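PDB 1DDZ: carbonic anhydrase from Porphyridium purpureum, which probably catalyses the reversible, zinc-dependent hydration of carbon dioxide to hydrogencarbonate and a proton. Local coordinates for residues 14-19 with 479-484; 377-382 with 459-464; 433-438 with 465-470. All blocks are in the same frame, centred on the assembly; numbering follows the deposited sequence.

Contact 1: 14-19 with 479-484; sequences EKKFIE and GVVAKA
Lys-16 and Phe-17, on the N-terminal helix 12-25, lie against Val-481 at the end of strand 476-481, an outermost strand of the second beta-carbonic anhydrase sheet in the chain. Helix and strand run nearly antiparallel, at 162°, with 9.8 Å between the axes of the two short segments. Val-481 CG2 is touched by both helix residues. Val-481 CG2 meets the Phe-17 ring obliquely, 3.6 Å from CE2 and almost as close to CZ, the two side chains crossing at about a right angle. Behind the ring is helix 426-447, whose His-443 stacks on Phe-17 and whose Cys-446 touches both Phe-17 and Val-481, so Phe-17 links helix 12-25 to helix 426-447 as well as to the strand. Lys-16 runs past Val-481 in the opposite direction. Lys-16 CG, anti to the backbone N (chi1 177°), comes 4.1 Å from Val-481 CG2; CB rests more loosely beside Ala-484 CB. No hydrogen bond joins the segments, and the packing uses the aliphatic part of the lysine. In the first turn of helix 12-25, Glu-14 forms a salt bridge to Arg-410 of the second subunit. Farther out along the lysine, Lys-16 CE lies 3.7 Å from Val-480 O.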
ATOM      1  N   GLU A  14     -11.638  -3.378 -23.346  1.00 16.75           N
ATOM      2  CA  GLU A  14     -12.846  -4.038 -22.843  1.00 16.88           C
ATOM      3  C   GLU A  14     -13.403  -5.056 -23.840  1.00 18.66           C
ATOM      4  O   GLU A  14     -13.714  -6.188 -23.472  1.00 16.71           O
ATOM      5  CB  GLU A  14     -13.913  -2.988 -22.480  1.00 21.25           C
ATOM      6  CG  GLU A  14     -13.917  -2.596 -20.986  1.00 31.33           C
ATOM      7  CD  GLU A  14     -14.251  -1.122 -20.698  1.00 35.44           C
ATOM      8  OE1 GLU A  14     -13.927  -0.671 -19.570  1.00 38.16           O
ATOM      9  OE2 GLU A  14     -14.830  -0.423 -21.568  1.00 31.77           O
ATOM     10  N   LYS A  15     -13.476  -4.672 -25.111  1.00 16.13           N
ATOM     11  CA  LYS A  15     -13.989  -5.566 -26.142  1.00 16.91           C
ATOM     12  C   LYS A  15     -13.076  -6.764 -26.246  1.00 17.68           C
ATOM     13  O   LYS A  15     -13.526  -7.911 -26.251  1.00 18.78           O
ATOM     14  CB  LYS A  15     -14.039  -4.853 -27.488  1.00 20.05           C
ATOM     15  CG  LYS A  15     -15.048  -3.725 -27.545  1.00 22.92           C
ATOM     16  CD  LYS A  15     -15.002  -3.101 -28.911  1.00 27.32           C
ATOM     17  CE  LYS A  15     -15.945  -1.916 -29.023  1.00 32.13           C
ATOM     18  NZ  LYS A  15     -15.699  -1.240 -30.335  1.00 37.67           N
ATOM     19  N   LYS A  16     -11.779  -6.492 -26.321  1.00 15.85           N
ATOM     20  CA  LYS A  16     -10.785  -7.538 -26.392  1.00 13.39           C
ATOM     21  C   LYS A  16     -10.965  -8.566 -25.272  1.00 14.12           C
ATOM     22  O   LYS A  16     -10.942  -9.774 -25.519  1.00 15.45           O
ATOM     23  CB  LYS A  16      -9.390  -6.939 -26.311  1.00 15.24           C
ATOM     24  CG  LYS A  16      -8.286  -7.972 -26.318  1.00 12.22           C
ATOM     25  CD  LYS A  16      -8.352  -8.761 -27.607  1.00 18.49           C
ATOM     26  CE  LYS A  16      -7.320  -9.871 -27.654  1.00 18.55           C
ATOM     27  NZ  LYS A  16      -7.129 -10.396 -29.043  1.00 18.80           N
ATOM     28  N   PHE A  17     -11.174  -8.120 -24.043  1.00 12.65           N
ATOM     29  CA  PHE A  17     -11.321  -9.102 -22.990  1.00 17.02           C
ATOM     30  C   PHE A  17     -12.609  -9.902 -23.014  1.00 21.44           C
ATOM     31  O   PHE A  17     -12.578 -11.086 -22.708  1.00 25.33           O
ATOM     32  CB  PHE A  17     -10.943  -8.554 -21.615  1.00 12.87           C
ATOM     33  CG  PHE A  17      -9.458  -8.623 -21.344  1.00 12.27           C
ATOM     34  CD1 PHE A  17      -8.915  -9.708 -20.669  1.00 13.27           C
ATOM     35  CD2 PHE A  17      -8.597  -7.676 -21.871  1.00  7.00           C
ATOM     36  CE1 PHE A  17      -7.539  -9.851 -20.530  1.00 13.15           C
ATOM     37  CE2 PHE A  17      -7.223  -7.809 -21.737  1.00  9.09           C
ATOM     38  CZ  PHE A  17      -6.695  -8.896 -21.072  1.00 10.03           C
ATOM     39  N   ILE A  18     -13.691  -9.309 -23.514  1.00 23.69           N
ATOM     40  CA  ILE A  18     -14.959 -10.015 -23.636  1.00 24.68           C
ATOM     41  C   ILE A  18     -14.709 -11.175 -24.607  1.00 24.54           C
ATOM     42  O   ILE A  18     -15.118 -12.300 -24.371  1.00 27.60           O
ATOM     43  CB  ILE A  18     -16.044  -9.094 -24.194  1.00 26.39           C
ATOM     44  CG1 ILE A  18     -16.528  -8.148 -23.099  1.00 26.07           C
ATOM     45  CG2 ILE A  18     -17.214  -9.910 -24.723  1.00 29.73           C
ATOM     46  CD1 ILE A  18     -17.352  -6.987 -23.625  1.00 27.39           C
ATOM     47  N   GLU A  19     -13.940 -10.900 -25.648  1.00 22.64           N
ATOM     48  CA  GLU A  19     -13.573 -11.894 -26.650  1.00 25.28           C
ATOM     49  C   GLU A  19     -12.698 -13.010 -26.028  1.00 23.93           C
ATOM     50  O   GLU A  19     -12.904 -14.191 -26.289  1.00 21.54           O
ATOM     51  CB  GLU A  19     -12.793 -11.178 -27.738  1.00 31.96           C
ATOM     52  CG  GLU A  19     -12.829 -11.782 -29.098  1.00 45.37           C
ATOM     53  CD  GLU A  19     -12.376 -10.774 -30.152  1.00 54.28           C
ATOM     54  OE1 GLU A  19     -11.392 -11.060 -30.874  1.00 60.80           O
ATOM     55  OE2 GLU A  19     -12.995  -9.688 -30.250  1.00 57.43           O
ATOM     56  N   GLY A 479      -4.932 -16.438 -22.858  1.00 13.72           N
ATOM     57  CA  GLY A 479      -5.127 -15.308 -23.736  1.00 16.91           C
ATOM     58  C   GLY A 479      -3.853 -14.493 -23.870  1.00 20.51           C
ATOM     59  O   GLY A 479      -2.927 -14.632 -23.070  1.00 20.37           O
ATOM     60  N   VAL A 480      -3.783 -13.675 -24.912  1.00 19.37           N
ATOM     61  CA  VAL A 480      -2.636 -12.821 -25.137  1.00 19.40           C
ATOM     62  C   VAL A 480      -3.190 -11.537 -25.742  1.00 20.52           C
ATOM     63  O   VAL A 480      -4.231 -11.577 -26.396  1.00 24.09           O
ATOM     64  CB  VAL A 480      -1.639 -13.485 -26.078  1.00 18.85           C
ATOM     65  CG1 VAL A 480      -2.200 -13.567 -27.467  1.00 20.41           C
ATOM     66  CG2 VAL A 480      -0.324 -12.731 -26.059  1.00 22.15           C
ATOM     67  N   VAL A 481      -2.591 -10.394 -25.409  1.00 20.56           N
ATOM     68  CA  VAL A 481      -3.031  -9.104 -25.941  1.00 15.25           C
ATOM     69  C   VAL A 481      -1.780  -8.379 -26.381  1.00 20.18           C
ATOM     70  O   VAL A 481      -0.848  -8.184 -25.592  1.00 22.26           O
ATOM     71  CB  VAL A 481      -3.716  -8.221 -24.880  1.00 14.01           C
ATOM     72  CG1 VAL A 481      -4.178  -6.917 -25.515  1.00 17.62           C
ATOM     73  CG2 VAL A 481      -4.875  -8.911 -24.242  1.00 12.46           C
ATOM     74  N   ALA A 482      -1.734  -8.003 -27.648  1.00 24.82           N
ATOM     75  CA  ALA A 482      -0.580  -7.291 -28.187  1.00 24.32           C
ATOM     76  C   ALA A 482      -0.752  -5.786 -28.129  1.00 24.76           C
ATOM     77  O   ALA A 482       0.218  -5.056 -28.190  1.00 29.41           O
ATOM     78  CB  ALA A 482      -0.314  -7.722 -29.613  1.00 27.45           C
ATOM     79  N   LYS A 483      -1.987  -5.318 -28.118  1.00 23.98           N
ATOM     80  CA  LYS A 483      -2.241  -3.888 -28.039  1.00 25.37           C
ATOM     81  C   LYS A 483      -3.736  -3.672 -28.072  1.00 24.96           C
ATOM     82  O   LYS A 483      -4.428  -4.263 -28.887  1.00 25.93           O
ATOM     83  CB  LYS A 483      -1.598  -3.155 -29.213  1.00 30.43           C
ATOM     84  CG  LYS A 483      -1.482  -1.657 -29.015  1.00 37.89           C
ATOM     85  CD  LYS A 483      -0.923  -0.991 -30.262  1.00 42.95           C
ATOM     86  CE  LYS A 483      -0.554   0.458 -29.995  1.00 48.26           C
ATOM     87  NZ  LYS A 483      -0.174   1.183 -31.246  1.00 52.42           N
ATOM     88  N   ALA A 484      -4.217  -2.812 -27.188  1.00 21.40           N
ATOM     89  CA  ALA A 484      -5.629  -2.513 -27.091  1.00 19.82           C
ATOM     90  C   ALA A 484      -5.793  -1.221 -26.286  1.00 18.77           C
ATOM     91  O   ALA A 484      -5.442  -1.142 -25.104  1.00 18.27           O
ATOM     92  CB  ALA A 484      -6.367  -3.673 -26.420  1.00 16.26           C
TER

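Contact 2: 377-382 with 459-464; sequences KRVVVC and QELEVQ
The guanidinium of Arg-378 is met at its edge, close to its plane, by Glu-462 OE1, and the carboxylate is turned 37° from that plane. The salt bridge is long, 3.5 Å from Arg-378 NE to Glu-462 OE1. The side chains lie side by side and point the same way, and Glu-462 OE1 sits nearer the aliphatic arm, 3.1 Å from Arg-378 CG. Glu-462 has CG anti to the backbone N (chi1 170°) and is extended beyond it, whereas the Arg-378 chain bends at chi2 and chi3. Helix 38-53 packs on Arg-378 and Gln-464 on this face. On the other face the apolar groups close up, with Val-379 CG2 3.9 Å from Leu-461 CD1, while helix 426-447 covers Val-381 and Val-463. Four backbone hydrogen bonds join the segments: Glu-462 N to Lys-377 O, Val-379 N to Glu-462 O, Gln-464 N to Val-379 O (each 2.8 Å) and Val-381 N to Gln-464 O. At the exposed start, Lys-377 NZ and Glu-460 OE2 form a loose salt bridge of 3.6 Å, and a water accepts from both Lys-377 NZ and Glu-460 N. These are adjacent parallel strands, 378-384 and 462-468, of the mixed sheet at the centre of the alpha/beta fold of a beta-class carbonic anhydrase, linked by a helical beta-alpha-beta crossover.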
ATOM      1  N   LYS A 377       9.781  -7.327 -23.508  1.00 19.49           N
ATOM      2  CA  LYS A 377       8.837  -7.500 -24.617  1.00 22.28           C
ATOM      3  C   LYS A 377       7.537  -8.186 -24.219  1.00 20.80           C
ATOM      4  O   LYS A 377       6.520  -8.001 -24.872  1.00 20.86           O
ATOM      5  CB  LYS A 377       9.481  -8.310 -25.743  1.00 27.61           C
ATOM      6  CG  LYS A 377      10.796  -7.741 -26.253  1.00 37.44           C
ATOM      7  CD  LYS A 377      10.636  -6.352 -26.879  1.00 41.40           C
ATOM      8  CE  LYS A 377      11.993  -5.731 -27.212  1.00 42.52           C
ATOM      9  NZ  LYS A 377      11.862  -4.429 -27.930  1.00 47.21           N
ATOM     10  N   ARG A 378       7.575  -8.987 -23.155  1.00 19.33           N
ATOM     11  CA  ARG A 378       6.390  -9.701 -22.689  1.00 18.76           C
ATOM     12  C   ARG A 378       6.169  -9.638 -21.203  1.00 15.21           C
ATOM     13  O   ARG A 378       7.111  -9.659 -20.432  1.00 15.35           O
ATOM     14  CB  ARG A 378       6.481 -11.186 -23.039  1.00 25.90           C
ATOM     15  CG  ARG A 378       5.874 -11.557 -24.370  1.00 42.58           C
ATOM     16  CD  ARG A 378       6.926 -11.788 -25.452  1.00 50.15           C
ATOM     17  NE  ARG A 378       7.200 -13.213 -25.660  1.00 55.19           N
ATOM     18  CZ  ARG A 378       8.223 -13.869 -25.115  1.00 57.36           C
ATOM     19  NH1 ARG A 378       9.084 -13.240 -24.316  1.00 57.95           N
ATOM     20  NH2 ARG A 378       8.410 -15.149 -25.405  1.00 56.53           N
ATOM     21  N   VAL A 379       4.909  -9.587 -20.801  1.00 14.43           N
ATOM     22  CA  VAL A 379       4.571  -9.625 -19.397  1.00 13.52           C
ATOM     23  C   VAL A 379       3.672 -10.847 -19.319  1.00 15.66           C
ATOM     24  O   VAL A 379       2.681 -10.926 -20.058  1.00 13.79           O
ATOM     25  CB  VAL A 379       3.801  -8.378 -18.933  1.00 14.63           C
ATOM     26  CG1 VAL A 379       3.308  -8.569 -17.503  1.00  9.64           C
ATOM     27  CG2 VAL A 379       4.715  -7.140 -19.011  1.00 18.03           C
ATOM     28  N   VAL A 380       4.049 -11.816 -18.493  1.00 12.82           N
ATOM     29  CA  VAL A 380       3.265 -13.033 -18.330  1.00 14.31           C
ATOM     30  C   VAL A 380       2.624 -13.125 -16.949  1.00 15.14           C
ATOM     31  O   VAL A 380       3.319 -12.967 -15.955  1.00 18.88           O
ATOM     32  CB  VAL A 380       4.157 -14.295 -18.536  1.00 16.01           C
ATOM     33  CG1 VAL A 380       3.350 -15.581 -18.300  1.00  9.81           C
ATOM     34  CG2 VAL A 380       4.756 -14.301 -19.938  1.00  8.07           C
ATOM     35  N   VAL A 381       1.301 -13.283 -16.881  1.00 13.47           N
ATOM     36  CA  VAL A 381       0.618 -13.469 -15.593  1.00 13.33           C
ATOM     37  C   VAL A 381       0.361 -14.981 -15.535  1.00 16.19           C
ATOM     38  O   VAL A 381      -0.334 -15.539 -16.398  1.00 13.55           O
ATOM     39  CB  VAL A 381      -0.746 -12.700 -15.464  1.00 11.31           C
ATOM     40  CG1 VAL A 381      -1.431 -13.061 -14.151  1.00  7.00           C
ATOM     41  CG2 VAL A 381      -0.530 -11.186 -15.516  1.00  8.62           C
ATOM     42  N   CYS A 382       0.960 -15.644 -14.547  1.00 14.64           N
ATOM     43  CA  CYS A 382       0.818 -17.080 -14.417  1.00 11.07           C
ATOM     44  C   CYS A 382       0.110 -17.533 -13.159  1.00 13.52           C
ATOM     45  O   CYS A 382       0.494 -17.166 -12.047  1.00 16.19           O
ATOM     46  CB  CYS A 382       2.183 -17.745 -14.478  1.00  9.40           C
ATOM     47  SG  CYS A 382       2.128 -19.567 -14.443  1.00 13.66           S
ATOM     48  N   GLN A 459       5.818   0.827 -28.344  1.00 32.47           N
ATOM     49  CA  GLN A 459       6.766  -0.129 -27.783  1.00 29.46           C
ATOM     50  C   GLN A 459       6.181  -1.557 -27.845  1.00 29.80           C
ATOM     51  O   GLN A 459       5.040  -1.768 -27.420  1.00 33.25           O
ATOM     52  CB  GLN A 459       7.046   0.286 -26.330  1.00 29.13           C
ATOM     53  CG  GLN A 459       8.035  -0.572 -25.557  1.00 27.01           C
ATOM     54  CD  GLN A 459       8.253  -0.069 -24.140  1.00 28.49           C
ATOM     55  OE1 GLN A 459       8.360   1.129 -23.908  1.00 31.24           O
ATOM     56  NE2 GLN A 459       8.326  -0.981 -23.189  1.00 27.93           N
ATOM     57  N   GLU A 460       6.945  -2.522 -28.375  1.00 27.68           N
ATOM     58  CA  GLU A 460       6.494  -3.922 -28.464  1.00 26.30           C
ATOM     59  C   GLU A 460       6.312  -4.462 -27.053  1.00 25.26           C
ATOM     60  O   GLU A 460       7.285  -4.605 -26.313  1.00 23.78           O
ATOM     61  CB  GLU A 460       7.524  -4.816 -29.152  1.00 32.44           C
ATOM     62  CG  GLU A 460       7.585  -4.739 -30.649  1.00 46.19           C
ATOM     63  CD  GLU A 460       8.742  -5.560 -31.220  1.00 57.08           C
ATOM     64  OE1 GLU A 460       8.514  -6.277 -32.220  1.00 66.42           O
ATOM     65  OE2 GLU A 460       9.876  -5.487 -30.681  1.00 61.87           O
ATOM     66  N   LEU A 461       5.079  -4.777 -26.687  1.00 19.94           N
ATOM     67  CA  LEU A 461       4.800  -5.302 -25.374  1.00 17.30           C
ATOM     68  C   LEU A 461       3.583  -6.205 -25.432  1.00 19.13           C
ATOM     69  O   LEU A 461       2.460  -5.745 -25.568  1.00 20.61           O
ATOM     70  CB  LEU A 461       4.553  -4.161 -24.386  1.00 17.64           C
ATOM     71  CG  LEU A 461       4.229  -4.603 -22.956  1.00 14.23           C
ATOM     72  CD1 LEU A 461       5.432  -5.284 -22.316  1.00 15.56           C
ATOM     73  CD2 LEU A 461       3.870  -3.388 -22.169  1.00 12.95           C
ATOM     74  N   GLU A 462       3.816  -7.497 -25.276  1.00 20.92           N
ATOM     75  CA  GLU A 462       2.754  -8.493 -25.290  1.00 20.16           C
ATOM     76  C   GLU A 462       2.381  -8.920 -23.873  1.00 16.25           C
ATOM     77  O   GLU A 462       3.247  -9.188 -23.051  1.00 16.70           O
ATOM     78  CB  GLU A 462       3.244  -9.696 -26.088  1.00 24.19           C
ATOM     79  CG  GLU A 462       2.377 -10.925 -26.023  1.00 30.32           C
ATOM     80  CD  GLU A 462       2.939 -12.066 -26.845  1.00 33.42           C
ATOM     81  OE1 GLU A 462       3.750 -12.847 -26.301  1.00 35.20           O
ATOM     82  OE2 GLU A 462       2.577 -12.176 -28.039  1.00 37.97           O
ATOM     83  N   VAL A 463       1.099  -8.896 -23.556  1.00 18.20           N
ATOM     84  CA  VAL A 463       0.646  -9.330 -22.235  1.00 16.19           C
ATOM     85  C   VAL A 463       0.028 -10.711 -22.431  1.00 16.22           C
ATOM     86  O   VAL A 463      -0.991 -10.852 -23.105  1.00 19.87           O
ATOM     87  CB  VAL A 463      -0.400  -8.375 -21.634  1.00 17.44           C
ATOM     88  CG1 VAL A 463      -0.832  -8.878 -20.262  1.00 10.28           C
ATOM     89  CG2 VAL A 463       0.165  -6.946 -21.541  1.00 13.16           C
ATOM     90  N   GLN A 464       0.663 -11.723 -21.863  1.00 15.47           N
ATOM     91  CA  GLN A 464       0.232 -13.116 -21.974  1.00 12.26           C
ATOM     92  C   GLN A 464      -0.334 -13.672 -20.660  1.00 16.12           C
ATOM     93  O   GLN A 464       0.163 -13.375 -19.566  1.00 17.55           O
ATOM     94  CB  GLN A 464       1.433 -13.952 -22.445  1.00 12.48           C
ATOM     95  CG  GLN A 464       1.281 -15.457 -22.381  1.00 17.49           C
ATOM     96  CD  GLN A 464       0.453 -16.034 -23.523  1.00 18.22           C
ATOM     97  OE1 GLN A 464      -0.672 -16.506 -23.321  1.00 15.16           O
ATOM     98  NE2 GLN A 464       1.015 -16.028 -24.708  1.00 11.48           N
TER
HETATM   99  O   HOH W   1       9.912  -2.267 -28.759  1.00 31.62           O

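Contact 3: 433-438 with 465-470; sequences LIEINV and GVVYGV
Val-438 holds CG1 anti to its backbone N (chi1 171°), which sets that methyl over the main chain of strand 462-468, 4.0 Å from Gly-465 CA and 3.6 Å from Val-466 O. Val-467 has the less usual chi1 of 75°: CG1 falls between the backbone N and the carbonyl carbon, while CG2 stands anti to N and meets Ile-434 CG2 at 4.1 Å. These two side chains cross at about a right angle. Gly-465 has no side chain, and Val-438 CG1 packs directly on its CA. Glu-435 CG brushes Val-467 CG1 at 4.5 Å, but its carboxylate serves other partners: OE2 is hydrogen-bonded to Tyr-385 OH and Gly-30 N, and OE1 makes a salt bridge with Arg-432. The buried acid is therefore gripped on both oxygens. Met-478 of the adjoining antiparallel strand 476-481 packs on Glu-435, Val-438 and Val-467 and extends the apolar layer. Segment 433-438 of helix 426-447 runs nearly antiparallel to strand residues 465-468, packed over them beside the zinc site of this beta-carbonic anhydrase fold: Ile-434 touches the zinc ligand Cys-387, and the side chain of Val-467 is about 5 Å from that of His-384, another ligand.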
ATOM      1  N   LEU A 433     -12.141 -20.701 -11.535  1.00  9.87           N
ATOM      2  CA  LEU A 433     -11.975 -19.405 -10.867  1.00 13.01           C
ATOM      3  C   LEU A 433     -10.524 -18.942 -11.037  1.00 13.01           C
ATOM      4  O   LEU A 433     -10.251 -17.769 -11.263  1.00 15.85           O
ATOM      5  CB  LEU A 433     -12.269 -19.548  -9.375  1.00 13.02           C
ATOM      6  CG  LEU A 433     -12.812 -18.398  -8.511  1.00 15.91           C
ATOM      7  CD1 LEU A 433     -12.154 -18.498  -7.166  1.00  8.69           C
ATOM      8  CD2 LEU A 433     -12.594 -17.033  -9.118  1.00 11.61           C
ATOM      9  N   ILE A 434      -9.607 -19.888 -10.914  1.00 11.00           N
ATOM     10  CA  ILE A 434      -8.175 -19.646 -11.047  1.00 11.57           C
ATOM     11  C   ILE A 434      -7.869 -19.141 -12.456  1.00 11.39           C
ATOM     12  O   ILE A 434      -7.044 -18.256 -12.647  1.00 14.10           O
ATOM     13  CB  ILE A 434      -7.394 -20.973 -10.728  1.00  7.26           C
ATOM     14  CG1 ILE A 434      -7.426 -21.246  -9.229  1.00  7.00           C
ATOM     15  CG2 ILE A 434      -5.978 -20.949 -11.251  1.00  7.00           C
ATOM     16  CD1 ILE A 434      -6.667 -22.479  -8.872  1.00  7.00           C
ATOM     17  N   GLU A 435      -8.568 -19.688 -13.446  1.00 11.28           N
ATOM     18  CA  GLU A 435      -8.370 -19.304 -14.838  1.00  9.60           C
ATOM     19  C   GLU A 435      -8.881 -17.897 -15.105  1.00  8.52           C
ATOM     20  O   GLU A 435      -8.237 -17.098 -15.795  1.00  9.66           O
ATOM     21  CB  GLU A 435      -9.102 -20.287 -15.761  1.00 11.44           C
ATOM     22  CG  GLU A 435      -8.504 -21.670 -15.795  1.00  9.44           C
ATOM     23  CD  GLU A 435      -9.401 -22.696 -16.498  1.00  7.79           C
ATOM     24  OE1 GLU A 435     -10.626 -22.530 -16.472  1.00  9.81           O
ATOM     25  OE2 GLU A 435      -8.869 -23.659 -17.087  1.00  9.05           O
ATOM     26  N   ILE A 436     -10.087 -17.635 -14.636  1.00  7.00           N
ATOM     27  CA  ILE A 436     -10.708 -16.335 -14.806  1.00  9.98           C
ATOM     28  C   ILE A 436      -9.922 -15.270 -14.010  1.00 12.22           C
ATOM     29  O   ILE A 436      -9.835 -14.104 -14.429  1.00 12.55           O
ATOM     30  CB  ILE A 436     -12.166 -16.404 -14.374  1.00  8.70           C
ATOM     31  CG1 ILE A 436     -12.911 -17.389 -15.286  1.00 12.50           C
ATOM     32  CG2 ILE A 436     -12.804 -15.038 -14.414  1.00 10.86           C
ATOM     33  CD1 ILE A 436     -14.374 -17.633 -14.840  1.00 10.66           C
ATOM     34  N   ASN A 437      -9.321 -15.677 -12.889  1.00 11.05           N
ATOM     35  CA  ASN A 437      -8.512 -14.755 -12.090  1.00 12.72           C
ATOM     36  C   ASN A 437      -7.308 -14.289 -12.915  1.00 12.64           C
ATOM     37  O   ASN A 437      -7.027 -13.101 -12.986  1.00 18.07           O
ATOM     38  CB  ASN A 437      -8.070 -15.401 -10.783  1.00 12.63           C
ATOM     39  CG  ASN A 437      -7.208 -14.475  -9.934  1.00 13.95           C
ATOM     40  OD1 ASN A 437      -6.047 -14.765  -9.698  1.00 13.07           O
ATOM     41  ND2 ASN A 437      -7.773 -13.362  -9.491  1.00 10.60           N
ATOM     42  N   VAL A 438      -6.669 -15.213 -13.625  1.00 17.59           N
ATOM     43  CA  VAL A 438      -5.526 -14.891 -14.499  1.00 13.19           C
ATOM     44  C   VAL A 438      -5.971 -13.908 -15.595  1.00 14.97           C
ATOM     45  O   VAL A 438      -5.271 -12.934 -15.896  1.00 13.47           O
ATOM     46  CB  VAL A 438      -4.951 -16.182 -15.187  1.00  9.05           C
ATOM     47  CG1 VAL A 438      -3.936 -15.835 -16.242  1.00  7.00           C
ATOM     48  CG2 VAL A 438      -4.310 -17.074 -14.172  1.00 12.68           C
ATOM     49  N   GLY A 465      -1.406 -14.446 -20.780  1.00 13.94           N
ATOM     50  CA  GLY A 465      -2.056 -15.074 -19.637  1.00 14.57           C
ATOM     51  C   GLY A 465      -1.764 -16.562 -19.779  1.00 16.47           C
ATOM     52  O   GLY A 465      -1.874 -17.121 -20.883  1.00 17.65           O
ATOM     53  N   VAL A 466      -1.461 -17.227 -18.672  1.00 14.95           N
ATOM     54  CA  VAL A 466      -1.053 -18.627 -18.726  1.00 12.36           C
ATOM     55  C   VAL A 466      -1.469 -19.333 -17.425  1.00 14.37           C
ATOM     56  O   VAL A 466      -1.713 -18.666 -16.423  1.00 11.07           O
ATOM     57  CB  VAL A 466       0.520 -18.628 -18.961  1.00 14.83           C
ATOM     58  CG1 VAL A 466       1.293 -19.087 -17.754  1.00 12.54           C
ATOM     59  CG2 VAL A 466       0.905 -19.357 -20.223  1.00 13.07           C
ATOM     60  N   VAL A 467      -1.683 -20.649 -17.467  1.00 14.10           N
ATOM     61  CA  VAL A 467      -2.047 -21.416 -16.259  1.00 11.45           C
ATOM     62  C   VAL A 467      -1.523 -22.836 -16.439  1.00 15.22           C
ATOM     63  O   VAL A 467      -1.292 -23.264 -17.559  1.00 15.32           O
ATOM     64  CB  VAL A 467      -3.584 -21.479 -16.020  1.00 17.40           C
ATOM     65  CG1 VAL A 467      -4.253 -22.462 -17.002  1.00 16.85           C
ATOM     66  CG2 VAL A 467      -3.885 -21.926 -14.590  1.00 15.11           C
ATOM     67  N   TYR A 468      -1.282 -23.554 -15.355  1.00 15.14           N
ATOM     68  CA  TYR A 468      -0.793 -24.917 -15.496  1.00 16.28           C
ATOM     69  C   TYR A 468      -1.102 -25.716 -14.259  1.00 16.84           C
ATOM     70  O   TYR A 468      -1.455 -25.150 -13.216  1.00 18.90           O
ATOM     71  CB  TYR A 468       0.712 -24.942 -15.749  1.00 13.83           C
ATOM     72  CG  TYR A 468       1.545 -24.612 -14.537  1.00 19.15           C
ATOM     73  CD1 TYR A 468       2.075 -25.618 -13.726  1.00 20.52           C
ATOM     74  CD2 TYR A 468       1.811 -23.295 -14.197  1.00 19.59           C
ATOM     75  CE1 TYR A 468       2.858 -25.314 -12.602  1.00 20.51           C
ATOM     76  CE2 TYR A 468       2.589 -22.982 -13.079  1.00 21.89           C
ATOM     77  CZ  TYR A 468       3.106 -23.992 -12.293  1.00 21.86           C
ATOM     78  OH  TYR A 468       3.895 -23.666 -11.219  1.00 27.62           O
ATOM     79  N   GLY A 469      -1.020 -27.034 -14.400  1.00 16.96           N
ATOM     80  CA  GLY A 469      -1.236 -27.946 -13.288  1.00 14.84           C
ATOM     81  C   GLY A 469       0.128 -28.556 -13.053  1.00 15.67           C
ATOM     82  O   GLY A 469       0.800 -28.940 -14.012  1.00 15.16           O
ATOM     83  N   VAL A 470       0.568 -28.619 -11.799  1.00 18.99           N
ATOM     84  CA  VAL A 470       1.889 -29.149 -11.452  1.00 19.26           C
ATOM     85  C   VAL A 470       2.036 -30.637 -11.822  1.00 18.16           C
ATOM     86  O   VAL A 470       3.127 -31.132 -12.052  1.00 16.16           O
ATOM     87  CB  VAL A 470       2.196 -28.867  -9.949  1.00 20.43           C
ATOM     88  CG1 VAL A 470       1.297 -29.701  -9.051  1.00 19.69           C
ATOM     89  CG2 VAL A 470       3.659 -29.043  -9.644  1.00 22.09           C
TER

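All three contacts build on one sheet of the second carbonic anhydrase unit. Contacts 2 and 3 share strand 462-468, their centres about 16 Å apart, and a probable hydrogen bond, Val-381 O to Val-466 N at 3.0 Å, continues the parallel pairing from one to the other. Contact 1 adds the antiparallel neighbour 476-481, where Val-481 N to Val-463 O and Gly-479 O to Gly-465 N, both 2.8 Å, tie it to contacts 2 and 3. Along the chain, contacts 2 and 3 are nested inside the long loop closed by contact 1. Proximity to the metal differs: the side chain of Ile-434 in contact 3 is about 7 Å from a zinc ion, that of Val-381 in contact 2 about 11 Å, and contact 1 lies away from the site.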